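Local coordinates for MutT/nudix family protein (Deinococcus radiodurans, PDB 2W4E), which probably hydrolyses ADP-ribose with magnesium as cofactor, this chain being an N-terminally truncated form that carries the Nudix domain, at residues A[27-30]-A[31-35]; A[53-56]-A[57-61]. All coordinates share one frame; numbering follows the deposited sequence.

Contact 1: residues A[27-30]-A[31-35]; sequences YPLR and ATITE
L29 and I33 meet at the bend of a beta hairpin, where the chain leaves strand 18-26, goes through the loop 27-30 and comes back antiparallel as strand 31-35. The first part of the bend fits a type I turn: R30 N gives its hydrogen to Y27 O at 3.1 Å, with P28 and L29 at the two central positions. R30 then takes up a left-handed backbone conformation, and the chain runs out into the strand.

No hydrogen bond joins 27-30 to 31-35; the side chains meet through carbon atoms. L29 touches with one branch, CD1, which sits 3.8 Å from I33 CB, the branch point itself, and about as close to I33 CG2. The two side chains cross at about a right angle. L29 CG stands anti to its own carbonyl carbon (chi1 -51°), and chi2 carries CD1 on in an extended line until it reaches the strand residue. Nearer the turn, L29 CB comes to 4.1 Å from A31 CB, a lighter touch beside the main one. The first bond of the R30 side chain points away from the strand, and the chain then bends at chi2 (-61°) and lies back over Y27, putting R30 NE 3.4 Å above one face of the Y27 ring, displaced toward the rim.

Y73 of the second subunit packs on both L29 and I33, placing this hairpin end at the dimer interface. Strand 31-35 is an edge strand of a three-stranded antiparallel sheet within the chain. I33 and E35 make backbone bonds to Q24 and I22 of strand 18-26, and E35 also forms a salt bridge to R26.

Contact 2: residues A[53-56]-A[57-61]; sequences RELL and EEVGG
R53 reaches one helical turn forward to E57: NH1 bonds to OE2 at 3.2 Å, a salt bridge with the acceptor in the guanidinium plane but met from above the carboxylate plane. E57 OE1 lies 3.4 Å from R53 CD, alongside the aliphatic part. The same R53 NH1 also forms a salt bridge to E54 OE1, through a weak hydrogen bond. Further along, E54 OE2 comes 3.4 Å from E58 CG, and the two carboxylates are nearly perpendicular.

At the C-terminal turn L55 O takes G61 N at 3.0 Å and, weakly, V59 N, while L55 CD1 meets V59 CG2 at 3.5 Å. G60 has a positive phi and turns the chain out of the helix, its N making a weak bond to L56 O; G61 C packs 3.7 Å from L55 CG.

Outside, R53 NE is held by E45 in a salt bridge and E58 OE2 by the backbone N of A38. Replacing R53 by an alanine would probably leave the neighbouring carboxylates of E54 and E57, and that of E45, without their shared cation. Residues 39-60 match the Nudix box, the loop-helix-loop motif whose glutamates usually hold magnesium in this family, and this helix is its helical part.

After strand 6-14 the chain runs along strand 18-26, reverses through 27-30 and returns as strand 31-35, so contact 1 closes a hairpin loop. It then passes through strand 37-40 to helix 47-59, where contact 2 spans the last turns and the exit into strand 61-62. The two follow in series, neither nested nor crossed, with centres about 20 Å apart and nearest atoms about 6 Å apart. Strand 18-26 lies between them: I22 is touched by E35 from the hairpin and by E58 and V59 from the helix. Contact 1 thus belongs to the three-stranded sheet and faces the second subunit, whereas contact 2 joins the Nudix helix to both sheets and meets no other chain.

Contact 1: residues A[27-30]-A[31-35]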
ATOM      1  N   TYR A  27      -6.383  -6.073  17.926  1.00 25.89           N
ATOM      2  CA  TYR A  27      -7.034  -5.341  19.006  1.00 25.66           C
ATOM      3  C   TYR A  27      -7.664  -3.997  18.615  1.00 24.07           C
ATOM      4  O   TYR A  27      -8.766  -3.655  19.100  1.00 23.60           O
ATOM      5  CB  TYR A  27      -6.052  -5.178  20.170  1.00 26.97           C
ATOM      6  CG  TYR A  27      -6.641  -4.521  21.388  1.00 29.51           C
ATOM      7  CD1 TYR A  27      -7.389  -5.263  22.314  1.00 34.10           C
ATOM      8  CD2 TYR A  27      -6.421  -3.165  21.636  1.00 33.51           C
ATOM      9  CE1 TYR A  27      -7.916  -4.651  23.468  1.00 34.61           C
ATOM     10  CE2 TYR A  27      -6.926  -2.552  22.777  1.00 35.17           C
ATOM     11  CZ  TYR A  27      -7.680  -3.296  23.677  1.00 34.14           C
ATOM     12  OH  TYR A  27      -8.181  -2.666  24.791  1.00 36.85           O
ATOM     13  N   PRO A  28      -7.006  -3.219  17.735  1.00 23.72           N
ATOM     14  CA  PRO A  28      -7.724  -1.994  17.433  1.00 23.70           C
ATOM     15  C   PRO A  28      -9.041  -2.200  16.679  1.00 23.64           C
ATOM     16  O   PRO A  28      -9.847  -1.262  16.607  1.00 22.53           O
ATOM     17  CB  PRO A  28      -6.716  -1.190  16.573  1.00 24.53           C
ATOM     18  CG  PRO A  28      -5.352  -1.716  17.086  1.00 24.02           C
ATOM     19  CD  PRO A  28      -5.622  -3.189  17.219  1.00 23.92           C
ATOM     20  N   LEU A  29      -9.246  -3.396  16.122  1.00 22.98           N
ATOM     21  CA  LEU A  29     -10.506  -3.707  15.431  1.00 24.29           C
ATOM     22  C   LEU A  29     -11.496  -4.467  16.330  1.00 24.29           C
ATOM     23  O   LEU A  29     -12.671  -4.469  16.026  1.00 24.64           O
ATOM     24  CB  LEU A  29     -10.265  -4.538  14.151  1.00 21.52           C
ATOM     25  CG  LEU A  29      -9.240  -4.096  13.100  1.00 26.81           C
ATOM     26  CD1 LEU A  29      -9.388  -4.924  11.733  1.00 23.90           C
ATOM     27  CD2 LEU A  29      -9.301  -2.594  12.835  1.00 24.28           C
ATOM     28  N   ARG A  30     -11.005  -5.079  17.416  1.00 24.54           N
ATOM     29  CA  ARG A  30     -11.678  -6.182  18.162  1.00 24.52           C
ATOM     30  C   ARG A  30     -12.215  -7.221  17.200  1.00 24.82           C
ATOM     31  O   ARG A  30     -13.315  -7.734  17.380  1.00 24.69           O
ATOM     32  CB  ARG A  30     -12.832  -5.676  19.041  1.00 24.17           C
ATOM     33  CG  ARG A  30     -12.393  -4.677  20.076  1.00 25.51           C
ATOM     34  CD  ARG A  30     -11.380  -5.261  21.038  1.00 27.35           C
ATOM     35  NE  ARG A  30     -10.919  -4.200  21.954  1.00 33.88           N
ATOM     36  CZ  ARG A  30     -11.509  -3.876  23.102  1.00 37.01           C
ATOM     37  NH1 ARG A  30     -12.592  -4.529  23.514  1.00 39.13           N
ATOM     38  NH2 ARG A  30     -11.005  -2.901  23.859  1.00 39.19           N
ATOM     39  N   ALA A  31     -11.464  -7.487  16.149  1.00 23.99           N
ATOM     40  CA  ALA A  31     -11.905  -8.437  15.122  1.00 24.60           C
ATOM     41  C   ALA A  31     -10.674  -8.934  14.399  1.00 25.43           C
ATOM     42  O   ALA A  31      -9.582  -8.342  14.529  1.00 26.70           O
ATOM     43  CB  ALA A  31     -12.808  -7.788  14.148  1.00 23.68           C
ATOM     44  N   THR A  32     -10.853  -9.994  13.630  1.00 25.01           N
ATOM     45  CA  THR A  32      -9.785 -10.522  12.778  1.00 24.58           C
ATOM     46  C   THR A  32      -9.795  -9.783  11.439  1.00 24.12           C
ATOM     47  O   THR A  32     -10.792  -9.096  11.059  1.00 23.63           O
ATOM     48  CB  THR A  32      -9.904 -12.060  12.582  1.00 25.24           C
ATOM     49  OG1 THR A  32     -11.064 -12.378  11.805  1.00 24.38           O
ATOM     50  CG2 THR A  32      -9.984 -12.773  13.932  1.00 26.82           C
ATOM     51  N   ILE A  33      -8.685  -9.882  10.725  1.00 22.64           N
ATOM     52  CA  ILE A  33      -8.566  -9.268   9.412  1.00 22.80           C
ATOM     53  C   ILE A  33      -7.594 -10.107   8.577  1.00 23.13           C
ATOM     54  O   ILE A  33      -6.639 -10.677   9.115  1.00 23.42           O
ATOM     55  CB  ILE A  33      -8.159  -7.755   9.494  1.00 22.52           C
ATOM     56  CG1 ILE A  33      -7.981  -7.151   8.089  1.00 21.79           C
ATOM     57  CG2 ILE A  33      -6.916  -7.563  10.386  1.00 23.09           C
ATOM     58  CD1 ILE A  33      -7.932  -5.616   8.002  1.00 22.79           C
ATOM     59  N   THR A  34      -7.889 -10.205   7.282  1.00 23.19           N
ATOM     60  CA  THR A  34      -7.091 -10.961   6.317  1.00 24.27           C
ATOM     61  C   THR A  34      -5.782 -10.205   6.030  1.00 23.59           C
ATOM     62  O   THR A  34      -5.801  -9.008   5.628  1.00 24.10           O
ATOM     63  CB  THR A  34      -7.881 -11.152   4.991  1.00 24.72           C
ATOM     64  OG1 THR A  34      -9.085 -11.846   5.291  1.00 25.54           O
ATOM     65  CG2 THR A  34      -7.100 -12.025   4.026  1.00 28.12           C
ATOM     66  N   GLU A  35      -4.670 -10.890   6.265  1.00 21.66           N
ATOM     67  CA  GLU A  35      -3.338 -10.320   6.090  1.00 22.43           C
ATOM     68  C   GLU A  35      -2.415 -11.320   5.400  1.00 22.32           C
ATOM     69  O   GLU A  35      -2.682 -12.536   5.396  1.00 22.00           O
ATOM     70  CB  GLU A  35      -2.730  -9.973   7.450  1.00 22.17           C
ATOM     71  CG  GLU A  35      -3.546  -8.947   8.244  1.00 26.29           C
ATOM     72  CD  GLU A  35      -2.982  -8.707   9.627  1.00 32.18           C
ATOM     73  OE1 GLU A  35      -2.379  -9.649  10.204  1.00 35.92           O
ATOM     74  OE2 GLU A  35      -3.134  -7.584  10.135  1.00 34.27           O
TER

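Contact 2: residues A[53-56]-A[57-61]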
ATOM      1  N   ARG A  53      12.238 -17.014   8.845  1.00 29.08           N
ATOM      2  CA  ARG A  53      11.820 -17.266  10.199  1.00 29.18           C
ATOM      3  C   ARG A  53      10.319 -17.031  10.391  1.00 28.91           C
ATOM      4  O   ARG A  53       9.593 -17.879  10.926  1.00 29.07           O
ATOM      5  CB  ARG A  53      12.632 -16.406  11.214  1.00 29.29           C
ATOM      6  CG  ARG A  53      12.189 -16.741  12.616  1.00 30.60           C
ATOM      7  CD  ARG A  53      12.703 -15.894  13.780  1.00 34.05           C
ATOM      8  NE  ARG A  53      12.954 -14.511  13.410  1.00 36.23           N
ATOM      9  CZ  ARG A  53      12.037 -13.559  13.402  1.00 37.42           C
ATOM     10  NH1 ARG A  53      10.773 -13.840  13.737  1.00 40.75           N
ATOM     11  NH2 ARG A  53      12.381 -12.326  13.053  1.00 36.96           N
ATOM     12  N   GLU A  54       9.858 -15.879   9.930  1.00 29.15           N
ATOM     13  CA  GLU A  54       8.473 -15.482  10.030  1.00 29.13           C
ATOM     14  C   GLU A  54       7.547 -16.414   9.260  1.00 28.51           C
ATOM     15  O   GLU A  54       6.448 -16.808   9.758  1.00 27.29           O
ATOM     16  CB  GLU A  54       8.347 -14.054   9.456  1.00 30.92           C
ATOM     17  CG  GLU A  54       7.179 -13.252  10.021  1.00 35.49           C
ATOM     18  CD  GLU A  54       7.166 -13.228  11.554  1.00 39.22           C
ATOM     19  OE1 GLU A  54       8.085 -12.667  12.181  1.00 43.31           O
ATOM     20  OE2 GLU A  54       6.228 -13.777  12.127  1.00 40.97           O
ATOM     21  N   LEU A  55       7.957 -16.734   8.028  1.00 27.13           N
ATOM     22  CA  LEU A  55       7.192 -17.692   7.210  1.00 26.72           C
ATOM     23  C   LEU A  55       7.072 -19.050   7.925  1.00 27.30           C
ATOM     24  O   LEU A  55       5.992 -19.641   8.013  1.00 27.64           O
ATOM     25  CB  LEU A  55       7.851 -17.868   5.826  1.00 25.83           C
ATOM     26  CG  LEU A  55       7.068 -18.796   4.865  1.00 24.00           C
ATOM     27  CD1 LEU A  55       5.682 -18.247   4.489  1.00 21.28           C
ATOM     28  CD2 LEU A  55       7.893 -18.958   3.596  1.00 26.75           C
ATOM     29  N   LEU A  56       8.182 -19.525   8.468  1.00 29.18           N
ATOM     30  CA  LEU A  56       8.161 -20.762   9.270  1.00 30.67           C
ATOM     31  C   LEU A  56       7.248 -20.668  10.520  1.00 31.08           C
ATOM     32  O   LEU A  56       6.339 -21.484  10.695  1.00 30.42           O
ATOM     33  CB  LEU A  56       9.576 -21.157   9.648  1.00 31.58           C
ATOM     34  CG  LEU A  56       9.797 -22.544  10.290  1.00 35.25           C
ATOM     35  CD1 LEU A  56       9.179 -23.686   9.448  1.00 37.79           C
ATOM     36  CD2 LEU A  56      11.298 -22.757  10.540  1.00 36.44           C
ATOM     37  N   GLU A  57       7.472 -19.642  11.346  1.00 32.80           N
ATOM     38  CA  GLU A  57       6.753 -19.475  12.600  1.00 34.08           C
ATOM     39  C   GLU A  57       5.260 -19.180  12.436  1.00 33.65           C
ATOM     40  O   GLU A  57       4.432 -19.728  13.177  1.00 34.07           O
ATOM     41  CB  GLU A  57       7.425 -18.398  13.471  1.00 35.47           C
ATOM     42  CG  GLU A  57       8.875 -18.689  13.762  1.00 39.12           C
ATOM     43  CD  GLU A  57       9.558 -17.629  14.674  1.00 44.91           C
ATOM     44  OE1 GLU A  57      10.559 -18.012  15.319  1.00 45.26           O
ATOM     45  OE2 GLU A  57       9.126 -16.443  14.738  1.00 44.71           O
ATOM     46  N   GLU A  58       4.882 -18.351  11.465  1.00 32.98           N
ATOM     47  CA  GLU A  58       3.481 -17.948  11.359  1.00 31.92           C
ATOM     48  C   GLU A  58       2.592 -18.950  10.635  1.00 31.48           C
ATOM     49  O   GLU A  58       1.441 -19.086  11.009  1.00 31.66           O
ATOM     50  CB  GLU A  58       3.303 -16.548  10.721  1.00 32.76           C
ATOM     51  CG  GLU A  58       3.261 -15.433  11.734  1.00 35.64           C
ATOM     52  CD  GLU A  58       2.549 -14.184  11.224  1.00 38.44           C
ATOM     53  OE1 GLU A  58       1.920 -13.482  12.044  1.00 40.37           O
ATOM     54  OE2 GLU A  58       2.620 -13.893  10.014  1.00 34.54           O
ATOM     55  N   VAL A  59       3.087 -19.612   9.588  1.00 29.64           N
ATOM     56  CA  VAL A  59       2.227 -20.490   8.788  1.00 28.74           C
ATOM     57  C   VAL A  59       2.823 -21.871   8.547  1.00 28.29           C
ATOM     58  O   VAL A  59       2.227 -22.678   7.828  1.00 27.78           O
ATOM     59  CB  VAL A  59       1.857 -19.895   7.381  1.00 29.02           C
ATOM     60  CG1 VAL A  59       0.895 -18.714   7.500  1.00 29.54           C
ATOM     61  CG2 VAL A  59       3.115 -19.549   6.564  1.00 27.78           C
ATOM     62  N   GLY A  60       3.997 -22.100   9.120  1.00 27.60           N
ATOM     63  CA  GLY A  60       4.728 -23.374   8.986  1.00 28.55           C
ATOM     64  C   GLY A  60       5.191 -23.548   7.551  1.00 27.75           C
ATOM     65  O   GLY A  60       5.085 -24.631   6.996  1.00 27.22           O
ATOM     66  N   GLY A  61       5.678 -22.473   6.948  1.00 27.31           N
ATOM     67  CA  GLY A  61       5.963 -22.488   5.505  1.00 26.65           C
ATOM     68  C   GLY A  61       7.447 -22.448   5.257  1.00 25.27           C
ATOM     69  O   GLY A  61       8.184 -21.986   6.115  1.00 25.79           O
TER